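Local coordinates for protein RavA (Legionella pneumophila str. Paris, PDB 6WO6) that is of unknown molecular function but is a Legionella effector, probably acting inside the host cell during infection, at residues A[286-291]-A[322-327]; A[259-264]-A[293-298]; A[216-221]-A[252-257]. The protein carries 2 engineered substitutions. All coordinates share one frame; numbering follows the deposited sequence.

Contact 1 of 3, residues A[286-291]-A[322-327]; sequences EFAILF and EMINGA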
# COMPACT_ATOMS: atom_id res chain seq x y z
N GLU A 286 -21.54 -19.74 4.37
CA GLU A 286 -20.49 -18.76 4.13
C GLU A 286 -20.81 -17.42 4.77
O GLU A 286 -19.89 -16.68 5.16
CB GLU A 286 -20.28 -18.59 2.62
CG GLU A 286 -19.05 -17.79 2.23
CD GLU A 286 -18.88 -17.66 0.73
OE1 GLU A 286 -19.87 -17.88 -0.00
OE2 GLU A 286 -17.76 -17.35 0.27
N PHE A 287 -22.09 -17.10 4.91
CA PHE A 287 -22.56 -15.83 5.46
C PHE A 287 -23.52 -16.07 6.62
O PHE A 287 -24.52 -15.37 6.77
CB PHE A 287 -23.21 -14.98 4.38
CG PHE A 287 -22.29 -14.67 3.23
CD1 PHE A 287 -21.00 -14.22 3.46
CD2 PHE A 287 -22.71 -14.84 1.92
CE1 PHE A 287 -20.15 -13.93 2.40
CE2 PHE A 287 -21.87 -14.55 0.86
CZ PHE A 287 -20.59 -14.10 1.10
N ALA A 288 -23.20 -17.05 7.47
CA ALA A 288 -24.10 -17.44 8.55
C ALA A 288 -24.35 -16.30 9.52
O ALA A 288 -25.42 -16.25 10.15
CB ALA A 288 -23.54 -18.66 9.28
N ILE A 289 -23.40 -15.38 9.65
CA ILE A 289 -23.53 -14.26 10.58
C ILE A 289 -24.79 -13.45 10.32
O ILE A 289 -25.29 -12.77 11.22
CB ILE A 289 -22.27 -13.36 10.50
CG1 ILE A 289 -22.22 -12.38 11.67
CG2 ILE A 289 -22.22 -12.62 9.17
CD1 ILE A 289 -21.01 -11.47 11.64
N LEU A 290 -25.34 -13.53 9.10
CA LEU A 290 -26.54 -12.77 8.77
C LEU A 290 -27.77 -13.27 9.53
O LEU A 290 -28.68 -12.49 9.78
CB LEU A 290 -26.79 -12.83 7.27
CG LEU A 290 -25.98 -11.90 6.38
CD1 LEU A 290 -26.21 -12.21 4.92
CD2 LEU A 290 -26.35 -10.46 6.69
N PHE A 291 -27.80 -14.56 9.89
CA PHE A 291 -29.08 -15.17 10.24
C PHE A 291 -29.60 -14.86 11.65
O PHE A 291 -30.79 -14.54 11.79
CB PHE A 291 -29.00 -16.69 10.03
CG PHE A 291 -29.07 -17.09 8.59
CD1 PHE A 291 -27.94 -17.04 7.79
CD2 PHE A 291 -30.27 -17.49 8.03
CE1 PHE A 291 -28.00 -17.40 6.46
CE2 PHE A 291 -30.34 -17.85 6.70
CZ PHE A 291 -29.21 -17.81 5.91
N GLU A 322 -30.65 -25.00 12.00
CA GLU A 322 -29.89 -25.19 13.25
C GLU A 322 -28.41 -25.29 12.92
O GLU A 322 -27.59 -24.83 13.71
CB GLU A 322 -30.40 -26.44 13.96
CG GLU A 322 -29.56 -26.86 15.16
CD GLU A 322 -29.48 -28.36 15.38
OE1 GLU A 322 -28.99 -29.07 14.49
OE2 GLU A 322 -29.92 -28.81 16.45
N MET A 323 -28.11 -25.89 11.77
CA MET A 323 -26.71 -25.97 11.30
C MET A 323 -26.23 -24.57 10.92
O MET A 323 -25.11 -24.23 11.26
CB MET A 323 -26.62 -26.87 10.08
CG MET A 323 -25.53 -26.48 9.15
SD MET A 323 -24.94 -27.96 8.37
CE MET A 323 -24.51 -28.92 9.81
N ILE A 324 -27.06 -23.82 10.20
CA ILE A 324 -26.64 -22.47 9.83
C ILE A 324 -26.41 -21.63 11.08
O ILE A 324 -25.44 -20.87 11.16
CB ILE A 324 -27.69 -21.82 8.91
CG1 ILE A 324 -27.70 -22.52 7.55
CG2 ILE A 324 -27.41 -20.34 8.75
CD1 ILE A 324 -28.97 -22.28 6.76
N ASN A 325 -27.29 -21.76 12.08
CA ASN A 325 -27.10 -21.03 13.32
C ASN A 325 -25.84 -21.49 14.05
O ASN A 325 -25.16 -20.69 14.70
CB ASN A 325 -28.33 -21.18 14.21
CG ASN A 325 -28.80 -19.86 14.78
OD1 ASN A 325 -29.57 -19.13 14.14
ND2 ASN A 325 -28.34 -19.52 15.98
N GLY A 326 -25.52 -22.79 13.97
CA GLY A 326 -24.29 -23.28 14.55
C GLY A 326 -23.05 -22.76 13.85
O GLY A 326 -22.01 -22.56 14.49
N ALA A 327 -23.13 -22.54 12.54
CA ALA A 327 -22.01 -21.95 11.81
C ALA A 327 -21.79 -20.50 12.23
O ALA A 327 -20.65 -20.02 12.20
CB ALA A 327 -22.24 -22.04 10.31
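Ile324 and Phe291 make the main side-chain contact between the C-terminal helix 311-327 and the turn that leads into helix 290-294. The methyl CG2 of Ile324 stands over one face of the Phe291 ring, 3.7 Å from its centroid and 20° off the ring normal, a CH-pi contact. It is shifted from the middle toward the rim, and its closest ring atom is CD1 of Phe291, at 3.5 Å from CG2 of Ile324. The branch of Ile324 explains the reach: with CG1 beside the backbone N (chi1 -68°), CG2 lies anti to that N and projects onto the ring. Three residues before Phe291, the methyl of Ala288 lies against helix 311-327, between the carbonyl O of Ile324 and the methyl of Ala327. Its CB lies 3.5 Å from the O of Ile324 and 3.8 Å from CB of Ala327. With only a methyl on Ala288, the CA atoms of Ala288 and Ile324 come to 5.8 Å.

Ala288 and Phe291 are held in place by a type I turn from Phe287 to Leu290, closed by a bond from Leu290 N to Phe287 O. Phe291 N then reaches back to Ala288 O, and the same carbonyl O sits in the plane of the Phe291 ring at its edge. Farther out, Cys284 of helix 281-286 touches both Phe291 and Ile324, while Leu285 touches Ala327. No hydrogen bond crosses the contact: it is apolar packing of the turn between helices 281-286 and 290-294 against helix 311-327, within an elongated, all-helical chain.

Contact 2 of 3, residues A[259-264]-A[293-298]; sequences RDIERN and ELLKGH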
# COMPACT_ATOMS: atom_id res chain seq x y z
N ARG A 259 -30.89 -9.89 0.78
CA ARG A 259 -32.14 -9.56 0.11
C ARG A 259 -33.06 -10.77 0.03
O ARG A 259 -34.27 -10.67 0.25
CB ARG A 259 -31.87 -9.00 -1.29
CG ARG A 259 -32.90 -7.99 -1.77
CD ARG A 259 -33.00 -7.93 -3.28
NE ARG A 259 -34.27 -8.47 -3.75
CZ ARG A 259 -34.75 -8.33 -4.99
NH1 ARG A 259 -34.06 -7.64 -5.89
NH2 ARG A 259 -35.92 -8.86 -5.31
N ASP A 260 -32.49 -11.94 -0.29
CA ASP A 260 -33.27 -13.17 -0.36
C ASP A 260 -33.89 -13.50 0.99
O ASP A 260 -35.08 -13.85 1.07
CB ASP A 260 -32.37 -14.32 -0.83
CG ASP A 260 -33.15 -15.51 -1.35
OD1 ASP A 260 -34.39 -15.42 -1.43
OD2 ASP A 260 -32.51 -16.53 -1.67
N ILE A 261 -33.11 -13.39 2.07
CA ILE A 261 -33.62 -13.65 3.41
C ILE A 261 -34.77 -12.72 3.73
O ILE A 261 -35.82 -13.14 4.23
CB ILE A 261 -32.49 -13.51 4.45
CG1 ILE A 261 -31.44 -14.60 4.26
CG2 ILE A 261 -33.05 -13.55 5.86
CD1 ILE A 261 -30.28 -14.48 5.22
N GLU A 262 -34.61 -11.42 3.43
CA GLU A 262 -35.61 -10.45 3.83
C GLU A 262 -36.88 -10.54 2.98
O GLU A 262 -37.98 -10.27 3.49
CB GLU A 262 -35.03 -9.04 3.78
CG GLU A 262 -34.03 -8.76 4.89
CD GLU A 262 -33.37 -7.40 4.77
OE1 GLU A 262 -33.37 -6.83 3.65
OE2 GLU A 262 -32.84 -6.91 5.78
N ARG A 263 -36.76 -10.94 1.72
CA ARG A 263 -37.92 -10.98 0.83
C ARG A 263 -38.67 -12.30 0.93
O ARG A 263 -39.90 -12.31 1.06
CB ARG A 263 -37.47 -10.73 -0.62
CG ARG A 263 -38.60 -10.48 -1.60
CD ARG A 263 -38.07 -10.30 -3.02
NE ARG A 263 -39.03 -9.64 -3.91
CZ ARG A 263 -39.91 -10.29 -4.67
NH1 ARG A 263 -39.96 -11.61 -4.67
NH2 ARG A 263 -40.74 -9.60 -5.45
N ASN A 264 -37.96 -13.43 0.86
CA ASN A 264 -38.59 -14.74 0.77
C ASN A 264 -38.64 -15.48 2.10
O ASN A 264 -39.66 -16.11 2.41
CB ASN A 264 -37.87 -15.59 -0.27
CG ASN A 264 -37.95 -15.00 -1.66
OD1 ASN A 264 -39.02 -14.58 -2.11
ND2 ASN A 264 -36.82 -14.95 -2.36
N GLU A 293 -29.36 -12.26 13.59
CA GLU A 293 -29.92 -10.92 13.67
C GLU A 293 -31.22 -10.82 12.88
O GLU A 293 -32.26 -10.42 13.42
CB GLU A 293 -28.92 -9.89 13.16
CG GLU A 293 -28.39 -8.94 14.23
CD GLU A 293 -27.06 -9.40 14.81
OE1 GLU A 293 -26.49 -8.66 15.63
OE2 GLU A 293 -26.59 -10.49 14.43
N LEU A 294 -31.18 -11.18 11.60
CA LEU A 294 -32.34 -10.98 10.73
C LEU A 294 -33.49 -11.92 11.05
O LEU A 294 -34.64 -11.62 10.70
CB LEU A 294 -31.91 -11.14 9.27
CG LEU A 294 -30.72 -10.27 8.85
CD1 LEU A 294 -30.44 -10.43 7.36
CD2 LEU A 294 -30.96 -8.81 9.20
N LEU A 295 -33.23 -13.05 11.71
CA LEU A 295 -34.27 -13.97 12.14
C LEU A 295 -34.60 -13.83 13.62
O LEU A 295 -35.33 -14.67 14.17
CB LEU A 295 -33.88 -15.42 11.85
CG LEU A 295 -33.57 -15.83 10.41
CD1 LEU A 295 -33.47 -17.34 10.32
CD2 LEU A 295 -34.63 -15.31 9.45
N LYS A 296 -34.09 -12.79 14.29
CA LYS A 296 -34.31 -12.64 15.72
C LYS A 296 -35.79 -12.37 15.99
O LYS A 296 -36.35 -11.38 15.50
CB LYS A 296 -33.45 -11.51 16.28
CG LYS A 296 -33.34 -11.52 17.79
CD LYS A 296 -33.63 -10.16 18.39
CE LYS A 296 -34.00 -10.30 19.86
NZ LYS A 296 -35.25 -11.10 20.05
N GLY A 297 -36.41 -13.24 16.77
CA GLY A 297 -37.82 -13.08 17.09
C GLY A 297 -38.75 -13.29 15.92
O GLY A 297 -39.79 -12.62 15.83
N HIS A 298 -38.40 -14.19 15.00
CA HIS A 298 -39.26 -14.52 13.88
C HIS A 298 -39.41 -16.02 13.67
O HIS A 298 -40.14 -16.43 12.76
CB HIS A 298 -38.73 -13.89 12.58
CG HIS A 298 -39.04 -12.43 12.44
ND1 HIS A 298 -38.07 -11.46 12.56
CD2 HIS A 298 -40.20 -11.78 12.20
CE1 HIS A 298 -38.63 -10.27 12.39
NE2 HIS A 298 -39.92 -10.44 12.17
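Ile261 and the leucines Leu294 and Leu295 carry this loose apolar contact, in which helix 246-265 meets the end of helix 290-294. From CB, the Ile261 side chain divides. Its CG2 branch lies anti to the backbone N, because CG1 takes the place beside that N (chi1 -66°), and it is CG2 that does the touching. It approaches CB of Leu294 at 4.3 Å and, with the same spacing of 4.3 Å, CD2 of Leu295. One methyl thus faces two successive residues, the first at the root of its side chain and the second at a branch tip. The other branch runs through CG1 past both leucines, and its CD1 ends against the ring of Phe291; the side chain as a whole also packs on Phe273 of helix 270-275.

Beside it, Glu262 reaches Leu294 with its tip alone, OE2 of Glu262 lying 4.3 Å from CD2 of Leu294. The carboxylate's polar partner is elsewhere: Arg258, one turn back on the same helix, forms a salt bridge to OE2 and also touches Leu294. The touching residues Ile261 and Glu262 begin a wider pi-type turn at 261-264, and Asn264 ND2 donates to Asp260 OD1 at 2.6 Å, the oxygen lying close to the amide plane.

Leu295 is the first residue to leave the helix. Gly297, with positive phi, then turns the chain to His298, the N-cap of helix 299-304. The geometry is that of a helix terminus laid against the flank of a longer helix, at the loop between helices 290-294 and 299-304 of this all-helical fold.

Contact 3 of 3, residues A[216-221]-A[252-257]; sequences SIAGKL and QSAFAL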
# COMPACT_ATOMS: atom_id res chain seq x y z
N SER A 216 -15.49 -13.22 5.42
CA SER A 216 -15.85 -12.56 6.67
C SER A 216 -16.18 -11.09 6.45
O SER A 216 -17.16 -10.58 7.00
CB SER A 216 -14.71 -12.72 7.68
OG SER A 216 -14.86 -11.83 8.77
N ILE A 217 -15.36 -10.40 5.65
CA ILE A 217 -15.61 -8.99 5.38
C ILE A 217 -16.94 -8.82 4.67
O ILE A 217 -17.71 -7.90 4.98
CB ILE A 217 -14.45 -8.40 4.55
CG1 ILE A 217 -13.12 -8.58 5.29
CG2 ILE A 217 -14.69 -6.92 4.26
CD1 ILE A 217 -11.92 -8.32 4.41
N ALA A 218 -17.25 -9.70 3.71
CA ALA A 218 -18.50 -9.59 2.98
C ALA A 218 -19.69 -9.85 3.89
O ALA A 218 -20.72 -9.18 3.77
CB ALA A 218 -18.51 -10.57 1.80
N GLY A 219 -19.57 -10.82 4.80
CA GLY A 219 -20.64 -11.06 5.75
C GLY A 219 -20.89 -9.86 6.65
O GLY A 219 -22.04 -9.44 6.83
N LYS A 220 -19.82 -9.29 7.21
CA LYS A 220 -19.98 -8.12 8.06
C LYS A 220 -20.51 -6.92 7.28
O LYS A 220 -21.29 -6.13 7.82
CB LYS A 220 -18.66 -7.77 8.74
CG LYS A 220 -18.13 -8.86 9.67
CD LYS A 220 -17.14 -8.30 10.67
CE LYS A 220 -16.45 -9.40 11.46
NZ LYS A 220 -15.48 -10.15 10.62
N LEU A 221 -20.12 -6.78 6.01
CA LEU A 221 -20.66 -5.70 5.19
C LEU A 221 -22.15 -5.88 4.97
O LEU A 221 -22.94 -4.95 5.20
CB LEU A 221 -19.92 -5.65 3.85
CG LEU A 221 -18.57 -4.94 3.84
CD1 LEU A 221 -17.92 -5.05 2.47
CD2 LEU A 221 -18.73 -3.49 4.24
N GLN A 252 -21.14 -8.74 -3.32
CA GLN A 252 -22.40 -8.69 -4.05
C GLN A 252 -23.28 -9.90 -3.73
O GLN A 252 -24.50 -9.76 -3.56
CB GLN A 252 -22.13 -8.58 -5.55
CG GLN A 252 -21.41 -7.28 -5.93
CD GLN A 252 -21.40 -7.01 -7.42
OE1 GLN A 252 -22.35 -6.46 -7.98
NE2 GLN A 252 -20.31 -7.40 -8.09
N SER A 253 -22.67 -11.09 -3.60
CA SER A 253 -23.48 -12.26 -3.29
C SER A 253 -24.02 -12.21 -1.86
O SER A 253 -25.12 -12.71 -1.60
CB SER A 253 -22.66 -13.54 -3.51
OG SER A 253 -22.08 -13.98 -2.30
N ALA A 254 -23.27 -11.61 -0.92
CA ALA A 254 -23.78 -11.49 0.44
C ALA A 254 -24.94 -10.51 0.51
O ALA A 254 -25.93 -10.76 1.20
CB ALA A 254 -22.66 -11.07 1.38
N PHE A 255 -24.83 -9.38 -0.20
CA PHE A 255 -25.98 -8.48 -0.31
C PHE A 255 -27.18 -9.20 -0.91
O PHE A 255 -28.31 -9.05 -0.42
CB PHE A 255 -25.61 -7.26 -1.15
CG PHE A 255 -24.75 -6.26 -0.44
CD1 PHE A 255 -24.89 -6.04 0.92
CD2 PHE A 255 -23.80 -5.53 -1.14
CE1 PHE A 255 -24.09 -5.11 1.58
CE2 PHE A 255 -23.00 -4.60 -0.48
CZ PHE A 255 -23.15 -4.39 0.87
N ALA A 256 -26.96 -9.98 -1.97
CA ALA A 256 -28.05 -10.73 -2.59
C ALA A 256 -28.68 -11.71 -1.61
O ALA A 256 -29.91 -11.86 -1.58
CB ALA A 256 -27.55 -11.46 -3.83
N LEU A 257 -27.86 -12.39 -0.81
CA LEU A 257 -28.38 -13.35 0.16
C LEU A 257 -29.21 -12.66 1.23
O LEU A 257 -30.26 -13.18 1.65
CB LEU A 257 -27.24 -14.14 0.80
CG LEU A 257 -27.67 -15.04 1.96
CD1 LEU A 257 -28.64 -16.11 1.50
CD2 LEU A 257 -26.46 -15.67 2.63
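Small-residue helix-helix packing joins Ala218 of helix 214-224 to Ala254 of helix 246-265, in a buried part of the fold where the two helices come close. Their CA atoms are 6.2 Å apart, a separation that methyl side chains permit. The CB of Ala254 points at the other helix and lies 3.6 Å from the backbone carbonyl O of Ala218, while the two CB atoms are 4.2 Å apart. The methyl of Ala254 therefore rests mainly on the backbone carbonyl of Ala218.

Helices 214-224 and 246-265 pack together, with helix 230-240, which lies between them in the sequence, against the second, in one section of an elongated all-helical chain. Val234 of helix 230-240 touches both Gln252 and Phe255, and Arg230 touches Phe255 as well.

Next to Ala254, Phe255 reaches Leu221, one turn on from Ala218. Its ring presents an edge, not a face: CE1 of Phe255 comes 3.8 Å from Leu221 O, which lies near the ring plane. The same CE1 of Phe255 is 4.0 Å from Leu221 C. With CG beside the backbone N (chi1 -75°), the ring leans back across to helix 214-224 although its CB does not point there directly. Leu221 O is also a hydrogen-bond acceptor for Thr225 OG1. Ala222 of helix 214-224 touches both Phe255 and Ala254, and Val251 packs on Ala218 and on Leu221, extending the apolar interface along helix 246-265.

In the fold
All three contacts lie on the same side of the chain's centre, in its C-terminal part, with centres about 12 to 14 Å apart. Helix 246-265 serves contacts 2 and 3 at different places along its length, and helix 290-294 serves contacts 1 and 2. Contact 1 meets contact 2 where Phe291 CZ lies 3.6 Å from Ile261 CD1. It meets contact 3 through Phe287, whose ring atom CE2 lies 3.6 Å from Ala254 CB and whose CE1 lies 3.8 Å from Ala218 CB. The residues at the corner of contact 1 thus connect the other two. Contact 3 closes along the chain before contact 1 opens, whereas the segments of contacts 1 and 2 alternate.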